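Aminoglycoside 3'-phosphotransferase AphA1-IAB (Acinetobacter baumannii, PDB 4GKH) phosphorylates kanamycin and related aminoglycosides at the 3'-hydroxyl, very likely with ATP as phosphate donor, and so confers resistance to these antibiotics. Local coordinates at residues 146-150 and 183-189; 226-230 and 248-254. All coordinates share one frame; numbering follows the deposited sequence. Where two conformers were deposited one is given.

Overall arrangement
Up to residue 133 the chain builds mainly the five-stranded antiparallel sheet that forms much of the inhibitor pocket, with helix 61-76 between its strands, then helices 107-113 and 118-133. Contact 1 closes the first loop: helix 146-158 is met by the end of helix 176-184 and the turn after it, 33 residues on. Short strands follow between 193 and 225, and contact 2 closes a tighter loop, its ends 18 residues apart, bringing the start of helix 227-237 against the end of helix 242-252. The loops neither nest nor cross. The contact centres lie about 19 Å apart, yet Arg149 and Gln228 touch, and helix 259-269 packs on both within the helical part of this kinase-like fold.

Contact 1: residues 146-150 and 183-189; sequences RVFRL and MHKLLPF
Arg146 reaches off the first turn of helix 146-158 to the loop at 187-189, and its chain runs nearly straight from CG to NE (chi2 156°, chi3 168°). CB and CG carry the chain outward; CD is the first atom to touch, against Leu187 CD2 at 3.7 Å. The same methyl lies over one face of the guanidinium, 3.3 Å from NE. At the tip, NH1 and NH2 both give hydrogen bonds to one acceptor, the backbone Phe189 O, at 3.1 and 3.0 Å respectively. That oxygen sits in the guanidinium plane, so the end-on pair fixes the rotation of the group. NH1 also brushes Pro188 CB, just after the cis peptide bond that precedes Pro188, while NH2 stands above the centre of the Phe189 ring. This is a cation-pi contact, with Arg146 CZ 4.3 Å from the ring centroid and the two planes 40° apart.

One helical turn on, Leu150 continues the contact with methyls. Its CD1 meets Leu187 CD1 tip to tip, and CD2 rests 3.5 Å from CE of the selenomethionine Met183, whose chain bends at its last torsion.

The patch lies near the surface, away from the kanamycin site. It joins helix 146-158 to the end of helix 176-184, with helix 259-269 alongside: Phe264 packs on Leu187 and meets the Phe189 ring edge-to-face.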
loop_
_atom_site.group_PDB
_atom_site.type_symbol
_atom_site.label_atom_id
_atom_site.label_comp_id
_atom_site.label_asym_id
_atom_site.label_seq_id
_atom_site.Cartn_x
_atom_site.Cartn_y
_atom_site.Cartn_z
ATOM N N ARG A 146 -9.861 -0.016 12.617
ATOM C CA ARG A 146 -10.738 -1.034 12.061
ATOM C C ARG A 146 -12.192 -0.570 11.960
ATOM O O ARG A 146 -12.887 -0.939 11.030
ATOM C CB ARG A 146 -10.601 -2.371 12.801
ATOM C CG ARG A 146 -11.527 -2.582 13.968
ATOM C CD ARG A 146 -11.711 -4.076 14.211
ATOM N NE ARG A 146 -12.352 -4.367 15.487
ATOM C CZ ARG A 146 -11.695 -4.561 16.626
ATOM N NH1 ARG A 146 -12.366 -4.831 17.738
ATOM N NH2 ARG A 146 -10.368 -4.486 16.655
ATOM N N VAL A 147 -12.660 0.255 12.895
ATOM C CA VAL A 147 -14.022 0.775 12.824
ATOM C C VAL A 147 -14.190 1.611 11.553
ATOM O O VAL A 147 -15.204 1.518 10.843
ATOM C CB VAL A 147 -14.366 1.574 14.108
ATOM C CG1 VAL A 147 -15.460 2.590 13.860
ATOM C CG2 VAL A 147 -14.747 0.611 15.239
ATOM N N PHE A 148 -13.164 2.409 11.256
ATOM C CA PHE A 148 -13.140 3.238 10.050
ATOM C C PHE A 148 -13.089 2.398 8.756
ATOM O O PHE A 148 -13.828 2.646 7.794
ATOM C CB PHE A 148 -11.945 4.198 10.109
ATOM C CG PHE A 148 -11.768 5.028 8.874
ATOM C CD1 PHE A 148 -12.519 6.180 8.686
ATOM C CD2 PHE A 148 -10.837 4.669 7.907
ATOM C CE1 PHE A 148 -12.367 6.946 7.539
ATOM C CE2 PHE A 148 -10.674 5.430 6.760
ATOM C CZ PHE A 148 -11.434 6.572 6.574
ATOM N N ARG A 149 -12.213 1.401 8.730
ATOM C CA ARG A 149 -12.044 0.576 7.533
ATOM C C ARG A 149 -13.228 -0.345 7.320
ATOM O O ARG A 149 -13.588 -0.649 6.177
ATOM C CB ARG A 149 -10.755 -0.266 7.607
ATOM C CG ARG A 149 -9.428 0.510 7.664
ATOM C CD ARG A 149 -9.128 1.401 6.447
ATOM N NE ARG A 149 -9.137 0.700 5.157
ATOM C CZ ARG A 149 -8.191 -0.137 4.730
ATOM N NH1 ARG A 149 -7.132 -0.413 5.486
ATOM N NH2 ARG A 149 -8.307 -0.704 3.535
ATOM N N LEU A 150 -13.828 -0.816 8.406
ATOM C CA LEU A 150 -14.992 -1.690 8.253
ATOM C C LEU A 150 -16.156 -0.915 7.621
ATOM O O LEU A 150 -16.868 -1.415 6.743
ATOM C CB LEU A 150 -15.393 -2.302 9.592
ATOM C CG LEU A 150 -14.558 -3.517 10.009
ATOM C CD1 LEU A 150 -14.799 -3.845 11.474
ATOM C CD2 LEU A 150 -14.882 -4.728 9.150
HETATM N N MSE A 183 -16.284 -12.625 8.467
HETATM C CA MSE A 183 -15.298 -11.725 9.029
HETATM C C MSE A 183 -15.738 -11.225 10.406
HETATM O O MSE A 183 -14.912 -11.049 11.293
HETATM C CB MSE A 183 -15.053 -10.547 8.083
HETATM C CG MSE A 183 -13.974 -9.596 8.571
HETATM SE SE MSE A 183 -13.477 -8.223 7.303
HETATM C CE MSE A 183 -15.259 -7.474 6.979
ATOM N N HIS A 184 -17.036 -11.002 10.595
ATOM C CA HIS A 184 -17.494 -10.444 11.869
ATOM C C HIS A 184 -17.456 -11.437 13.035
ATOM O O HIS A 184 -17.465 -11.041 14.197
ATOM C CB HIS A 184 -18.852 -9.743 11.725
ATOM C CG HIS A 184 -18.749 -8.408 11.058
ATOM N ND1 HIS A 184 -18.559 -8.272 9.699
ATOM C CD2 HIS A 184 -18.742 -7.152 11.566
ATOM C CE1 HIS A 184 -18.458 -6.989 9.396
ATOM N NE2 HIS A 184 -18.570 -6.288 10.510
ATOM N N LYS A 185 -17.357 -12.724 12.714
ATOM C CA LYS A 185 -17.206 -13.756 13.739
ATOM C C LYS A 185 -15.849 -13.761 14.469
ATOM O O LYS A 185 -15.731 -14.333 15.552
ATOM C CB LYS A 185 -17.536 -15.130 13.152
ATOM C CG LYS A 185 -18.963 -15.198 12.637
ATOM C CD LYS A 185 -19.210 -16.409 11.762
ATOM C CE LYS A 185 -20.630 -16.387 11.210
ATOM N NZ LYS A 185 -20.913 -17.557 10.333
ATOM N N LEU A 186 -14.843 -13.108 13.893
ATOM C CA LEU A 186 -13.527 -12.995 14.524
ATOM C C LEU A 186 -13.453 -11.879 15.579
ATOM O O LEU A 186 -12.636 -11.936 16.505
ATOM C CB LEU A 186 -12.465 -12.744 13.446
ATOM C CG LEU A 186 -12.517 -13.629 12.196
ATOM C CD1 LEU A 186 -11.716 -13.003 11.066
ATOM C CD2 LEU A 186 -12.016 -15.035 12.483
ATOM N N LEU A 187 -14.298 -10.862 15.421
ATOM C CA LEU A 187 -14.298 -9.682 16.294
ATOM C C LEU A 187 -14.918 -9.983 17.668
ATOM O O LEU A 187 -15.811 -10.826 17.773
ATOM C CB LEU A 187 -15.033 -8.514 15.604
ATOM C CG LEU A 187 -14.349 -7.900 14.371
ATOM C CD1 LEU A 187 -15.127 -6.700 13.809
ATOM C CD2 LEU A 187 -12.902 -7.505 14.691
ATOM N N PRO A 188 -14.472 -9.273 18.721
ATOM C CA PRO A 188 -13.494 -8.179 18.685
ATOM C C PRO A 188 -12.141 -8.489 19.326
ATOM O O PRO A 188 -12.000 -9.461 20.064
ATOM C CB PRO A 188 -14.204 -7.086 19.490
ATOM C CG PRO A 188 -14.983 -7.857 20.537
ATOM C CD PRO A 188 -15.238 -9.259 19.980
ATOM N N PHE A 189 -11.153 -7.644 19.039
ATOM C CA PHE A 189 -9.851 -7.712 19.699
ATOM C C PHE A 189 -9.347 -6.307 20.031
ATOM O O PHE A 189 -9.772 -5.330 19.420
ATOM C CB PHE A 189 -8.833 -8.458 18.832
ATOM C CG PHE A 189 -8.641 -7.867 17.461
ATOM C CD1 PHE A 189 -7.697 -6.876 17.241
ATOM C CD2 PHE A 189 -9.398 -8.313 16.385
ATOM C CE1 PHE A 189 -7.517 -6.335 15.983
ATOM C CE2 PHE A 189 -9.222 -7.777 15.123
ATOM C CZ PHE A 189 -8.282 -6.784 14.921
#

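Contact 2: residues 226-230 and 248-254; sequences RYQDL and LFQKYGI
Leu230 meets Tyr252 through two different first torsions: Leu230 CG lies anti to its carbonyl carbon (chi1 -72°), while Tyr252 CG lies anti to the backbone N (chi1 176°), and the two side chains cross at about a right angle. Leu230 CD2 ends over the centre of the Tyr252 ring, a CH-pi contact of 3.9 Å to the centroid. The other methyl, CD1, stands above a face of the Tyr227 ring and touches Ile254 CD1 at 3.8 Å and Phe249 CE1 at 3.9 Å. Tyr227 and Phe249 pack obliquely, with their planes at 37° and CE2 of the tyrosine 3.7 Å from CE1 of the phenylalanine.

Ile254 owes its place to a Schellman motif that ends helix 242-252. Gly253, at positive phi, is the C-prime residue; Ile254 N bonds to Phe249 O, and a weak bond joins Gly253 N to Gln250 O. The chain thereby turns back and brings the isoleucine side chain toward helix 227-237.

Beside these apolar side chains, Arg226 bends at chi3 and gives a hydrogen bond from NH1 to Tyr252 OH, 2.8 Å long and close to the guanidinium plane. Its NE is held by a salt bridge to Asp192, and Tyr252 OH is also hydrogen-bonded to His133 of helix 118-133. Tyr227 OH, 3.7 Å from Ile254 CD1, accepts a hydrogen bond from Asp258 N.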
loop_
_atom_site.group_PDB
_atom_site.type_symbol
_atom_site.label_atom_id
_atom_site.label_comp_id
_atom_site.label_asym_id
_atom_site.label_seq_id
_atom_site.Cartn_x
_atom_site.Cartn_y
_atom_site.Cartn_z
ATOM N N ARG A 226 -1.017 -3.205 13.984
ATOM C CA ARG A 226 0.187 -3.551 13.205
ATOM C C ARG A 226 -0.054 -4.694 12.202
ATOM O O ARG A 226 0.626 -4.788 11.185
ATOM C CB ARG A 226 1.394 -3.845 14.117
ATOM C CG ARG A 226 1.258 -5.059 15.016
ATOM C CD ARG A 226 2.498 -5.253 15.919
ATOM N NE ARG A 226 2.504 -4.371 17.084
ATOM C CZ ARG A 226 3.430 -3.445 17.337
ATOM N NH1 ARG A 226 4.451 -3.261 16.516
ATOM N NH2 ARG A 226 3.336 -2.694 18.425
ATOM N N TYR A 227 -1.038 -5.549 12.468
ATOM C CA TYR A 227 -1.336 -6.648 11.540
ATOM C C TYR A 227 -1.961 -6.198 10.206
ATOM O O TYR A 227 -2.065 -6.985 9.264
ATOM C CB TYR A 227 -2.193 -7.728 12.218
ATOM C CG TYR A 227 -1.386 -8.692 13.065
ATOM C CD1 TYR A 227 -0.851 -8.296 14.290
ATOM C CD2 TYR A 227 -1.170 -10.004 12.646
ATOM C CE1 TYR A 227 -0.101 -9.172 15.067
ATOM C CE2 TYR A 227 -0.428 -10.888 13.417
ATOM C CZ TYR A 227 0.099 -10.468 14.629
ATOM O OH TYR A 227 0.827 -11.356 15.397
ATOM N N GLN A 228 -2.374 -4.936 10.110
ATOM C CA GLN A 228 -2.810 -4.415 8.814
ATOM C C GLN A 228 -1.692 -4.536 7.785
ATOM O O GLN A 228 -1.931 -4.869 6.628
ATOM C CB GLN A 228 -3.230 -2.941 8.914
ATOM C CG GLN A 228 -3.446 -2.280 7.533
ATOM C CD GLN A 228 -4.565 -2.943 6.734
ATOM O OE1 GLN A 228 -5.458 -3.568 7.306
ATOM N NE2 GLN A 228 -4.519 -2.810 5.402
ATOM N N ASP A 229 -0.464 -4.265 8.209
ATOM C CA ASP A 229 0.673 -4.322 7.293
ATOM C C ASP A 229 1.254 -5.723 7.238
ATOM O O ASP A 229 1.612 -6.214 6.167
ATOM C CB ASP A 229 1.756 -3.300 7.701
ATOM C CG ASP A 229 1.307 -1.835 7.455
ATOM O OD1 ASP A 229 0.424 -1.609 6.582
ATOM O OD2 ASP A 229 1.846 -0.927 8.137
ATOM N N LEU A 230 1.350 -6.360 8.398
ATOM C CA LEU A 230 1.901 -7.700 8.462
ATOM C C LEU A 230 1.072 -8.665 7.612
ATOM O O LEU A 230 1.637 -9.509 6.921
ATOM C CB LEU A 230 1.971 -8.188 9.903
ATOM C CG LEU A 230 3.021 -7.547 10.811
ATOM C CD1 LEU A 230 2.657 -7.826 12.261
ATOM C CD2 LEU A 230 4.426 -8.084 10.477
ATOM N N LEU A 248 9.249 -13.440 7.915
ATOM C CA LEU A 248 8.758 -12.077 8.053
ATOM C C LEU A 248 8.395 -11.777 9.503
ATOM O O LEU A 248 8.852 -10.789 10.064
ATOM C CB LEU A 248 7.546 -11.843 7.157
ATOM C CG LEU A 248 6.853 -10.512 7.448
ATOM C CD1 LEU A 248 7.799 -9.350 7.158
ATOM C CD2 LEU A 248 5.534 -10.409 6.639
ATOM N N PHE A 249 7.576 -12.635 10.103
ATOM C CA PHE A 249 7.235 -12.490 11.516
ATOM C C PHE A 249 8.450 -12.591 12.439
ATOM O O PHE A 249 8.616 -11.764 13.344
ATOM C CB PHE A 249 6.178 -13.507 11.933
ATOM C CG PHE A 249 4.785 -13.099 11.573
ATOM C CD1 PHE A 249 4.140 -12.107 12.286
ATOM C CD2 PHE A 249 4.117 -13.707 10.524
ATOM C CE1 PHE A 249 2.853 -11.724 11.957
ATOM C CE2 PHE A 249 2.831 -13.332 10.196
ATOM C CZ PHE A 249 2.202 -12.333 10.908
ATOM N N GLN A 250 9.281 -13.614 12.224
ATOM C CA GLN A 250 10.481 -13.798 13.026
ATOM C C GLN A 250 11.371 -12.556 13.074
ATOM O O GLN A 250 11.740 -12.096 14.157
ATOM C CB GLN A 250 11.293 -14.993 12.525
ATOM C CG GLN A 250 12.680 -15.108 13.158
ATOM C CD GLN A 250 12.625 -15.485 14.621
ATOM O OE1 GLN A 250 13.539 -15.174 15.388
ATOM N NE2 GLN A 250 11.552 -16.162 15.020
ATOM N N LYS A 251 11.715 -12.020 11.906
ATOM C CA LYS A 251 12.631 -10.880 11.816
ATOM C C LYS A 251 11.965 -9.609 12.324
ATOM O O LYS A 251 12.620 -8.739 12.878
ATOM C CB LYS A 251 13.126 -10.696 10.372
ATOM C CG LYS A 251 14.056 -11.859 9.935
ATOM C CD LYS A 251 15.301 -11.876 10.778
ATOM C CE LYS A 251 16.221 -13.019 10.393
ATOM N NZ LYS A 251 17.574 -12.796 10.975
ATOM N N TYR A 252 10.655 -9.515 12.138
ATOM C CA TYR A 252 9.895 -8.344 12.600
ATOM C C TYR A 252 9.896 -8.302 14.134
ATOM O O TYR A 252 9.846 -7.233 14.744
ATOM C CB TYR A 252 8.459 -8.405 12.067
ATOM C CG TYR A 252 7.573 -7.292 12.564
ATOM C CD1 TYR A 252 7.541 -6.061 11.921
ATOM C CD2 TYR A 252 6.758 -7.478 13.671
ATOM C CE1 TYR A 252 6.708 -5.042 12.363
ATOM C CE2 TYR A 252 5.935 -6.471 14.124
ATOM C CZ TYR A 252 5.913 -5.259 13.468
ATOM O OH TYR A 252 5.087 -4.271 13.931
ATOM N N GLY A 253 9.941 -9.481 14.749
ATOM C CA GLY A 253 10.053 -9.595 16.195
ATOM C C GLY A 253 8.890 -10.316 16.850
ATOM O O GLY A 253 8.720 -10.257 18.071
ATOM N N ILE A 254 8.087 -11.005 16.046
ATOM C CA ILE A 254 6.943 -11.757 16.560
ATOM C C ILE A 254 7.154 -13.258 16.425
ATOM O O ILE A 254 7.240 -13.778 15.317
ATOM C CB ILE A 254 5.651 -11.382 15.819
ATOM C CG1 ILE A 254 5.229 -9.960 16.182
ATOM C CG2 ILE A 254 4.539 -12.356 16.177
ATOM C CD1 ILE A 254 4.044 -9.431 15.362
#